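Long-range contacts in aminoglycoside N(6')acetyltransferase (Legionella pneumophila subsp. pneumophila, PDB 3F5B), which probably transfers an acetyl group from acetyl-coenzyme A to the 6'-amino group of aminoglycosides, as a member of the GNAT acetyltransferase family: residues 18-23 with 55-60; 90-95 with 126-131; 150-155 with 166-171. One frame throughout, in Å; residues are numbered along the deposited sequence. Where two conformers were deposited one is given.

Interaction 1. Residues 18-23 with 55-60; sequences KQMNKS and EFLNDG
Leu57 and Lys22 bury the most surface in this contact, followed by Phe56. The contact joins the end of the first strand, 15-19, and the turn after it to the C-terminal end of helix 43-57. Leu57 points from the helix toward Met20 and Asn21. Its CD2 does the touching. Leu57 CD2 lies 3.5 Å from Asn21 C. The same Leu57 CD2 is 4.0 Å from Met20 CB, in a residue that is selenomethionine here. Phe56, one residue earlier, also points at the strand end. The ring meets the strand by its edge: Phe56 CE2 is 3.6 Å from Met20 O, and Phe56 CZ is 4.1 Å from Gln19 CB. Both partners lie near the ring plane. His66 of strand 65-71 meets the same ring. Lys22 supplies the polar part. Its chain runs past the helix end, with Lys22 CE 3.7 Å from Leu57 O. It bends at the last torsion (chi4 -58°), which sets the direction of NZ. Lys22 NZ donates to Asn58 OD1 at 2.6 Å. NZ stands above the carbonyl plane of the amide, 40° out of it. The two side chains cross at about a right angle. Asn58 is the first residue past the helix, and its ND2 is bonded to His54 O. That second bond helps to fix the amide that receives Lys22. The chemistry is therefore divided. Leu57 and Phe56 pack on side chains and on the backbone of Met20 and Asn21, just past the strand end. One charge-to-amide bond lies at the surface. The positive amine near a helix C-terminus probably also has a favourable electrostatic setting.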
loop_
_atom_site.group_PDB
_atom_site.type_symbol
_atom_site.label_atom_id
_atom_site.label_comp_id
_atom_site.label_asym_id
_atom_site.label_seq_id
_atom_site.Cartn_x
_atom_site.Cartn_y
_atom_site.Cartn_z
ATOM N N LYS A 18 0.024 12.230 -1.020
ATOM C CA LYS A 18 -0.774 12.872 -2.063
ATOM C C LYS A 18 -0.962 11.955 -3.233
ATOM O O LYS A 18 -0.123 11.125 -3.509
ATOM C CB LYS A 18 -0.196 14.222 -2.567
ATOM C CG LYS A 18 1.208 14.631 -2.147
ATOM C CD LYS A 18 1.201 15.424 -0.807
ATOM C CE LYS A 18 1.146 17.014 -0.932
ATOM N NZ LYS A 18 -0.225 17.674 -0.634
ATOM N N GLN A 19 -2.060 12.154 -3.952
ATOM C CA GLN A 19 -2.246 11.486 -5.205
ATOM C C GLN A 19 -1.158 11.959 -6.148
ATOM O O GLN A 19 -0.733 13.113 -6.120
ATOM C CB GLN A 19 -3.643 11.726 -5.759
ATOM C CG GLN A 19 -4.667 10.960 -4.932
ATOM C CD GLN A 19 -6.112 11.302 -5.222
ATOM O OE1 GLN A 19 -6.433 11.947 -6.216
ATOM N NE2 GLN A 19 -7.015 10.878 -4.304
HETATM N N MSE A 20 -0.682 11.050 -6.979
HETATM C CA MSE A 20 0.344 11.336 -7.972
HETATM C C MSE A 20 -0.100 12.387 -8.975
HETATM O O MSE A 20 -1.279 12.421 -9.349
HETATM C CB MSE A 20 0.643 10.049 -8.734
HETATM C CG MSE A 20 1.342 9.003 -7.906
HETATM SE SE MSE A 20 3.228 9.417 -7.871
HETATM C CE MSE A 20 3.627 9.204 -9.784
ATOM N N ASN A 21 0.848 13.200 -9.431
ATOM C CA ASN A 21 0.640 14.051 -10.598
ATOM C C ASN A 21 1.742 13.790 -11.616
ATOM O O ASN A 21 2.736 13.105 -11.311
ATOM C CB ASN A 21 0.496 15.542 -10.234
ATOM C CG ASN A 21 1.756 16.142 -9.641
ATOM O OD1 ASN A 21 2.831 16.042 -10.215
ATOM N ND2 ASN A 21 1.617 16.794 -8.493
ATOM N N LYS A 22 1.562 14.282 -12.836
ATOM C CA LYS A 22 2.490 13.994 -13.933
ATOM C C LYS A 22 3.931 14.333 -13.636
ATOM O O LYS A 22 4.825 13.738 -14.211
ATOM C CB LYS A 22 2.091 14.729 -15.220
ATOM C CG LYS A 22 0.956 14.102 -15.992
ATOM C CD LYS A 22 0.496 15.065 -17.097
ATOM C CE LYS A 22 -0.230 14.339 -18.215
ATOM N NZ LYS A 22 0.645 13.275 -18.816
ATOM N N SER A 23 4.166 15.304 -12.767
ATOM C CA SER A 23 5.528 15.747 -12.537
ATOM C C SER A 23 6.343 14.710 -11.770
ATOM O O SER A 23 7.566 14.805 -11.720
ATOM C CB SER A 23 5.554 17.094 -11.826
ATOM O OG SER A 23 5.043 16.934 -10.530
ATOM N N GLU A 55 -2.733 5.400 -16.993
ATOM C CA GLU A 55 -4.177 5.711 -17.097
ATOM C C GLU A 55 -4.589 6.768 -16.060
ATOM O O GLU A 55 -5.265 7.759 -16.369
ATOM C CB GLU A 55 -5.029 4.457 -16.911
ATOM C CG GLU A 55 -4.915 3.424 -18.032
ATOM C CD GLU A 55 -5.451 3.948 -19.357
ATOM O OE1 GLU A 55 -6.608 4.425 -19.406
ATOM O OE2 GLU A 55 -4.695 3.887 -20.341
ATOM N N PHE A 56 -4.134 6.545 -14.839
ATOM C CA PHE A 56 -4.353 7.471 -13.735
ATOM C C PHE A 56 -3.854 8.878 -14.029
ATOM O O PHE A 56 -4.560 9.853 -13.751
ATOM C CB PHE A 56 -3.679 6.955 -12.471
ATOM C CG PHE A 56 -3.987 7.787 -11.257
ATOM C CD1 PHE A 56 -5.223 7.634 -10.583
ATOM C CD2 PHE A 56 -3.080 8.727 -10.800
ATOM C CE1 PHE A 56 -5.542 8.419 -9.470
ATOM C CE2 PHE A 56 -3.378 9.523 -9.678
ATOM C CZ PHE A 56 -4.617 9.373 -9.010
ATOM N N LEU A 57 -2.644 8.976 -14.584
ATOM C CA LEU A 57 -1.996 10.260 -14.825
ATOM C C LEU A 57 -2.522 10.961 -16.078
ATOM O O LEU A 57 -2.477 12.197 -16.177
ATOM C CB LEU A 57 -0.474 10.102 -14.879
ATOM C CG LEU A 57 0.177 9.846 -13.498
ATOM C CD1 LEU A 57 1.684 9.647 -13.618
ATOM C CD2 LEU A 57 -0.133 10.981 -12.512
ATOM N N ASN A 58 -3.071 10.190 -17.012
ATOM C CA ASN A 58 -3.450 10.760 -18.298
ATOM C C ASN A 58 -4.961 10.849 -18.537
ATOM O O ASN A 58 -5.403 10.804 -19.682
ATOM C CB ASN A 58 -2.716 10.013 -19.413
ATOM C CG ASN A 58 -1.218 10.244 -19.362
ATOM O OD1 ASN A 58 -0.732 11.267 -19.855
ATOM N ND2 ASN A 58 -0.475 9.315 -18.744
ATOM N N ASP A 59 -5.747 10.977 -17.459
ATOM C CA ASP A 59 -7.221 11.041 -17.557
ATOM C C ASP A 59 -7.766 9.834 -18.331
ATOM O O ASP A 59 -8.596 9.978 -19.240
ATOM C CB ASP A 59 -7.668 12.383 -18.206
ATOM C CG ASP A 59 -9.208 12.543 -18.273
ATOM O OD1 ASP A 59 -9.937 12.089 -17.349
ATOM O OD2 ASP A 59 -9.688 13.132 -19.258
ATOM N N GLY A 60 -7.266 8.650 -17.998
ATOM C CA GLY A 60 -7.723 7.423 -18.626
ATOM C C GLY A 60 -8.818 6.764 -17.813
ATOM O O GLY A 60 -9.727 7.427 -17.323
#

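Interaction 2. Residues 90-95 with 126-131; sequences YPDGAV and DTKIVL
Val95 and Val130 pair in parallel across two neighbouring strands, 94-101 and 129-132. Two backbone bonds hold the pair. Val95 N donates to Ile129 O at 3.0 Å, and Leu131 N donates to Val95 O at 2.7 Å. Both are close to straight. The two valine side chains lie side by side and point the same way, with Val95 CG1 3.6 Å from Val130 CG2. Val95 CG1 also reaches the methyl of Thr127. The other face of the sheet carries Ala94, Ile129 and Leu131, and Tyr90 closes over them. From CB, the Tyr90 side chain sets out toward 126-131. Its chi1 of -56° puts CG beside the backbone N and starts the ring toward Ile129 and Leu131. Tyr90 CE1 is 4.0 Å from Ile129 CG2, and the two side chains cross at about a right angle. Tyr90 CE2 is 4.0 Å from Leu131 CD1. Ala94 CB sits over one face of the ring, offset toward the rim. CZ meets both methyls of Leu131. At the tip, Tyr90 OH is 3.4 Å from Leu131 CD2, as the two side chains reach toward each other. The polar need of this hydroxyl is met by Lys167, whose NZ is hydrogen-bonded to it. Farther out, Asp92 CB rests 3.9 Å from Lys128 CG, while their charged ends stay apart. The two strands are linked by helix 109-123 in a beta-alpha-beta crossover, a part of the GNAT fold. Strand 74-84 flanks 94-101, strand 164-171 flanks 129-132, and helix 172-178 packs on Thr127 and Val130.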
loop_
_atom_site.group_PDB
_atom_site.type_symbol
_atom_site.label_atom_id
_atom_site.label_comp_id
_atom_site.label_asym_id
_atom_site.label_seq_id
_atom_site.Cartn_x
_atom_site.Cartn_y
_atom_site.Cartn_z
ATOM N N TYR A 90 -17.418 -8.324 3.205
ATOM C CA TYR A 90 -17.122 -6.927 3.449
ATOM C C TYR A 90 -18.369 -6.103 3.261
ATOM O O TYR A 90 -18.582 -5.536 2.194
ATOM C CB TYR A 90 -15.982 -6.452 2.550
ATOM C CG TYR A 90 -14.755 -7.298 2.722
ATOM C CD1 TYR A 90 -14.125 -7.388 3.963
ATOM C CD2 TYR A 90 -14.236 -8.031 1.659
ATOM C CE1 TYR A 90 -13.013 -8.174 4.139
ATOM C CE2 TYR A 90 -13.116 -8.825 1.820
ATOM C CZ TYR A 90 -12.516 -8.896 3.066
ATOM O OH TYR A 90 -11.403 -9.680 3.241
ATOM N N PRO A 91 -19.210 -6.042 4.308
ATOM C CA PRO A 91 -20.501 -5.373 4.208
ATOM C C PRO A 91 -20.352 -3.859 4.262
ATOM O O PRO A 91 -21.234 -3.130 3.825
ATOM C CB PRO A 91 -21.262 -5.892 5.429
ATOM C CG PRO A 91 -20.217 -6.327 6.400
ATOM C CD PRO A 91 -18.908 -6.467 5.687
ATOM N N ASP A 92 -19.232 -3.399 4.799
ATOM C CA ASP A 92 -18.922 -1.985 4.823
ATOM C C ASP A 92 -17.876 -1.707 3.748
ATOM O O ASP A 92 -17.393 -0.581 3.607
ATOM C CB ASP A 92 -18.427 -1.582 6.213
ATOM C CG ASP A 92 -19.334 -2.094 7.322
ATOM O OD1 ASP A 92 -20.058 -1.269 7.910
ATOM O OD2 ASP A 92 -19.341 -3.319 7.585
ATOM N N GLY A 93 -17.558 -2.743 2.975
ATOM C CA GLY A 93 -16.558 -2.647 1.922
ATOM C C GLY A 93 -15.142 -2.833 2.455
ATOM O O GLY A 93 -14.928 -3.355 3.564
ATOM N N ALA A 94 -14.167 -2.406 1.663
ATOM C CA ALA A 94 -12.766 -2.545 2.043
ATOM C C ALA A 94 -11.861 -1.825 1.044
ATOM O O ALA A 94 -12.227 -1.646 -0.125
ATOM C CB ALA A 94 -12.392 -4.015 2.134
ATOM N N VAL A 95 -10.685 -1.406 1.503
ATOM C CA VAL A 95 -9.663 -0.853 0.602
ATOM C C VAL A 95 -8.497 -1.835 0.505
ATOM O O VAL A 95 -8.047 -2.377 1.515
ATOM C CB VAL A 95 -9.175 0.567 1.036
ATOM C CG1 VAL A 95 -8.507 0.540 2.393
ATOM C CG2 VAL A 95 -8.218 1.158 0.013
ATOM N N ASP A 126 -12.064 6.890 7.606
ATOM C CA ASP A 126 -13.491 6.583 7.447
ATOM C C ASP A 126 -13.740 5.153 6.920
ATOM O O ASP A 126 -14.878 4.694 6.821
ATOM C CB ASP A 126 -13.997 7.551 6.383
ATOM C CG ASP A 126 -12.948 7.761 5.270
ATOM O OD1 ASP A 126 -12.295 6.768 4.836
ATOM O OD2 ASP A 126 -12.752 8.915 4.850
ATOM N N THR A 127 -12.674 4.468 6.540
ATOM C CA THR A 127 -12.771 3.122 5.999
ATOM C C THR A 127 -12.749 2.090 7.140
ATOM O O THR A 127 -12.156 2.335 8.193
ATOM C CB THR A 127 -11.620 2.933 4.987
ATOM O OG1 THR A 127 -11.826 3.833 3.898
ATOM C CG2 THR A 127 -11.534 1.509 4.464
ATOM N N LYS A 128 -13.406 0.953 6.952
ATOM C CA LYS A 128 -13.457 -0.069 8.010
ATOM C C LYS A 128 -12.281 -1.038 7.990
ATOM O O LYS A 128 -11.746 -1.403 9.020
ATOM C CB LYS A 128 -14.771 -0.857 7.936
ATOM C CG LYS A 128 -15.867 -0.340 8.851
ATOM C CD LYS A 128 -16.231 1.116 8.559
ATOM C CE LYS A 128 -16.425 1.899 9.855
ATOM N NZ LYS A 128 -15.106 2.105 10.546
ATOM N N ILE A 129 -11.878 -1.446 6.795
ATOM C CA ILE A 129 -11.007 -2.610 6.604
ATOM C C ILE A 129 -9.995 -2.277 5.526
ATOM O O ILE A 129 -10.375 -1.720 4.496
ATOM C CB ILE A 129 -11.871 -3.843 6.137
ATOM C CG1 ILE A 129 -12.978 -4.148 7.158
ATOM C CG2 ILE A 129 -10.997 -5.091 5.821
ATOM C CD1 ILE A 129 -12.446 -4.622 8.501
ATOM N N VAL A 130 -8.715 -2.569 5.791
ATOM C CA VAL A 130 -7.659 -2.509 4.776
ATOM C C VAL A 130 -7.173 -3.928 4.496
ATOM O O VAL A 130 -6.982 -4.720 5.418
ATOM C CB VAL A 130 -6.416 -1.628 5.198
ATOM C CG1 VAL A 130 -5.339 -1.630 4.081
ATOM C CG2 VAL A 130 -6.854 -0.204 5.519
ATOM N N LEU A 131 -6.970 -4.236 3.220
ATOM C CA LEU A 131 -6.429 -5.528 2.820
ATOM C C LEU A 131 -5.092 -5.322 2.150
ATOM O O LEU A 131 -4.924 -4.386 1.366
ATOM C CB LEU A 131 -7.378 -6.242 1.858
ATOM C CG LEU A 131 -8.799 -6.485 2.369
ATOM C CD1 LEU A 131 -9.690 -6.925 1.212
ATOM C CD2 LEU A 131 -8.807 -7.509 3.505
#

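Interaction 3. Residues 150-155 with 166-171; sequences FEIIGE and YKMKLC
Lys167 is paired with two residues, Ile153 and Gly154, in a classic beta bulge. It interrupts the antiparallel pairing of strands 151-158 and 164-171, which form one margin of the GNAT sheet. The backbone bonds come first. Glu151 and Lys169 make a hydrogen-bonded pair, with each N donating to the O of the other. At the bulge Lys167 O receives two donors. The bond from Ile153 N to Lys167 O is 2.7 Å and nearly straight, while that from Gly154 N is 3.4 Å and weak. The extra residue shifts the register by one. Lys167 N donates to Gly154 O from above its carbonyl plane, and pairing goes on to Glu155 and Tyr166. CA-H...O contacts fill in between, such as Met168 CA to Glu151 O at 3.2 Å. Side-chain packing is the second group. Selenomethionine Met168 bends at chi3 (69°), and Met168 CE lies 3.9 Å from Phe150 CB and 4.0 Å from Ile152 CG1. On the other face of the sheet, Ile153 CG2 packs against Lys169 CB. Glu155 runs beside Tyr166 in the same direction, its carboxylate turned 76° from the ring plane, with Glu155 CG 3.8 Å from Tyr166 CD1. Two CH-pi contacts form the last group. Leu170 CB lies over one face of the Phe150 ring, 3.6 Å from its centroid and offset toward the rim, and the side chains cross at about a right angle. This ring also packs on Val130, Ile132 and Ile116, which ties the pair to strand 129-132 and helix 109-123. The other aromatic is Tyr166. Ile152 CD1 sits over the centre of the Tyr166 ring, 3.6 Å from the centroid and 10° off the normal.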
loop_
_atom_site.group_PDB
_atom_site.type_symbol
_atom_site.label_atom_id
_atom_site.label_comp_id
_atom_site.label_asym_id
_atom_site.label_seq_id
_atom_site.Cartn_x
_atom_site.Cartn_y
_atom_site.Cartn_z
ATOM N N PHE A 150 -1.751 -6.100 10.713
ATOM C CA PHE A 150 -2.453 -6.947 9.730
ATOM C C PHE A 150 -2.450 -8.412 10.170
ATOM O O PHE A 150 -1.446 -8.916 10.675
ATOM C CB PHE A 150 -1.814 -6.859 8.339
ATOM C CG PHE A 150 -2.153 -5.596 7.572
ATOM C CD1 PHE A 150 -3.238 -5.567 6.698
ATOM C CD2 PHE A 150 -1.353 -4.457 7.699
ATOM C CE1 PHE A 150 -3.560 -4.434 5.973
ATOM C CE2 PHE A 150 -1.648 -3.285 6.981
ATOM C CZ PHE A 150 -2.761 -3.268 6.104
ATOM N N GLU A 151 -3.561 -9.104 9.951
ATOM C CA GLU A 151 -3.646 -10.521 10.283
ATOM C C GLU A 151 -3.893 -11.365 9.028
ATOM O O GLU A 151 -4.667 -10.968 8.170
ATOM C CB GLU A 151 -4.766 -10.752 11.310
ATOM C CG GLU A 151 -4.376 -10.299 12.719
ATOM C CD GLU A 151 -5.428 -10.633 13.770
ATOM O OE1 GLU A 151 -6.651 -10.597 13.457
ATOM O OE2 GLU A 151 -5.029 -10.926 14.920
ATOM N N ILE A 152 -3.214 -12.505 8.920
ATOM C CA ILE A 152 -3.394 -13.428 7.782
ATOM C C ILE A 152 -4.785 -14.015 7.844
ATOM O O ILE A 152 -5.179 -14.612 8.854
ATOM C CB ILE A 152 -2.324 -14.535 7.767
ATOM C CG1 ILE A 152 -0.924 -13.932 7.576
ATOM C CG2 ILE A 152 -2.608 -15.583 6.669
ATOM C CD1 ILE A 152 0.237 -14.917 7.969
ATOM N N ILE A 153 -5.572 -13.804 6.802
ATOM C CA ILE A 153 -6.910 -14.388 6.829
ATOM C C ILE A 153 -7.095 -15.496 5.790
ATOM O O ILE A 153 -8.136 -16.155 5.757
ATOM C CB ILE A 153 -8.034 -13.329 6.705
ATOM C CG1 ILE A 153 -7.869 -12.494 5.442
ATOM C CG2 ILE A 153 -8.078 -12.422 7.970
ATOM C CD1 ILE A 153 -9.169 -11.860 4.929
ATOM N N GLY A 154 -6.089 -15.711 4.956
ATOM C CA GLY A 154 -6.173 -16.784 3.971
ATOM C C GLY A 154 -4.965 -16.802 3.080
ATOM O O GLY A 154 -4.072 -15.947 3.205
ATOM N N GLU A 155 -4.899 -17.814 2.219
ATOM C CA GLU A 155 -3.851 -17.861 1.194
ATOM C C GLU A 155 -4.494 -17.969 -0.172
ATOM O O GLU A 155 -5.623 -18.420 -0.295
ATOM C CB GLU A 155 -2.949 -19.082 1.375
ATOM C CG GLU A 155 -2.157 -19.111 2.660
ATOM C CD GLU A 155 -1.286 -20.358 2.797
ATOM O OE1 GLU A 155 -1.022 -21.067 1.791
ATOM O OE2 GLU A 155 -0.849 -20.603 3.939
ATOM N N TYR A 166 -0.464 -14.397 0.805
ATOM C CA TYR A 166 -1.386 -14.290 1.925
ATOM C C TYR A 166 -2.417 -13.210 1.608
ATOM O O TYR A 166 -2.099 -12.239 0.958
ATOM C CB TYR A 166 -0.649 -13.831 3.182
ATOM C CG TYR A 166 0.182 -14.899 3.883
ATOM C CD1 TYR A 166 -0.363 -16.146 4.182
ATOM C CD2 TYR A 166 1.499 -14.632 4.281
ATOM C CE1 TYR A 166 0.390 -17.135 4.858
ATOM C CE2 TYR A 166 2.285 -15.609 4.966
ATOM C CZ TYR A 166 1.712 -16.843 5.244
ATOM O OH TYR A 166 2.438 -17.788 5.885
ATOM N N LYS A 167 -3.635 -13.385 2.101
ATOM C CA LYS A 167 -4.581 -12.301 2.183
ATOM C C LYS A 167 -4.503 -11.842 3.636
ATOM O O LYS A 167 -4.627 -12.670 4.551
ATOM C CB LYS A 167 -5.974 -12.817 1.849
ATOM C CG LYS A 167 -6.783 -11.859 1.000
ATOM C CD LYS A 167 -8.251 -12.271 0.877
ATOM C CE LYS A 167 -9.075 -11.102 0.366
ATOM N NZ LYS A 167 -10.389 -11.036 1.108
HETATM N N MSE A 168 -4.258 -10.546 3.857
HETATM C CA MSE A 168 -4.086 -10.018 5.219
HETATM C C MSE A 168 -5.040 -8.861 5.419
HETATM O O MSE A 168 -5.326 -8.138 4.473
HETATM C CB MSE A 168 -2.641 -9.563 5.448
HETATM C CG MSE A 168 -1.623 -10.677 5.183
HETATM SE SE MSE A 168 0.222 -10.233 5.511
HETATM C CE MSE A 168 0.135 -10.108 7.414
ATOM N N LYS A 169 -5.520 -8.685 6.645
ATOM C CA LYS A 169 -6.590 -7.740 6.911
ATOM C C LYS A 169 -6.264 -6.925 8.163
ATOM O O LYS A 169 -5.713 -7.469 9.153
ATOM C CB LYS A 169 -7.919 -8.506 7.070
ATOM C CG LYS A 169 -9.115 -7.677 7.533
ATOM C CD LYS A 169 -10.333 -8.553 7.911
ATOM C CE LYS A 169 -10.253 -9.039 9.348
ATOM N NZ LYS A 169 -11.326 -10.045 9.781
ATOM N N LEU A 170 -6.573 -5.628 8.098
ATOM C CA LEU A 170 -6.415 -4.724 9.242
ATOM C C LEU A 170 -7.724 -4.007 9.548
ATOM O O LEU A 170 -8.365 -3.485 8.641
ATOM C CB LEU A 170 -5.300 -3.708 8.974
ATOM C CG LEU A 170 -5.031 -2.603 10.005
ATOM C CD1 LEU A 170 -4.708 -3.187 11.363
ATOM C CD2 LEU A 170 -3.891 -1.734 9.521
ATOM N N CYS A 171 -8.096 -3.983 10.826
ATOM C CA CYS A 171 -9.282 -3.258 11.267
ATOM C C CYS A 171 -8.934 -1.817 11.648
ATOM O O CYS A 171 -8.244 -1.579 12.640
ATOM C CB CYS A 171 -9.954 -3.988 12.428
ATOM S SG CYS A 171 -11.240 -3.035 13.220
#

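How the interactions relate
The three contacts follow one another along the chain, and all reach the same seven-stranded mixed sheet. Interaction 1 lies at one outermost strand, 15-19. Interaction 3 joins the other outermost strand, 151-158, to its neighbour. Their centres are about 29 Å apart, on opposite sides of the chain's centre. Interaction 2 lies between them in the strand order, its centre about 24 Å from that of interaction 1 and about 13 Å from that of interaction 3. Interactions 2 and 3 meet directly: Leu170 N is 2.9 Å from Val130 O, and Tyr90 OH is 2.7 Å from Lys167 NZ. Together the contacts tie both margins and the middle into one GNAT sheet. A cyclohexane is bound near interactions 2 and 3.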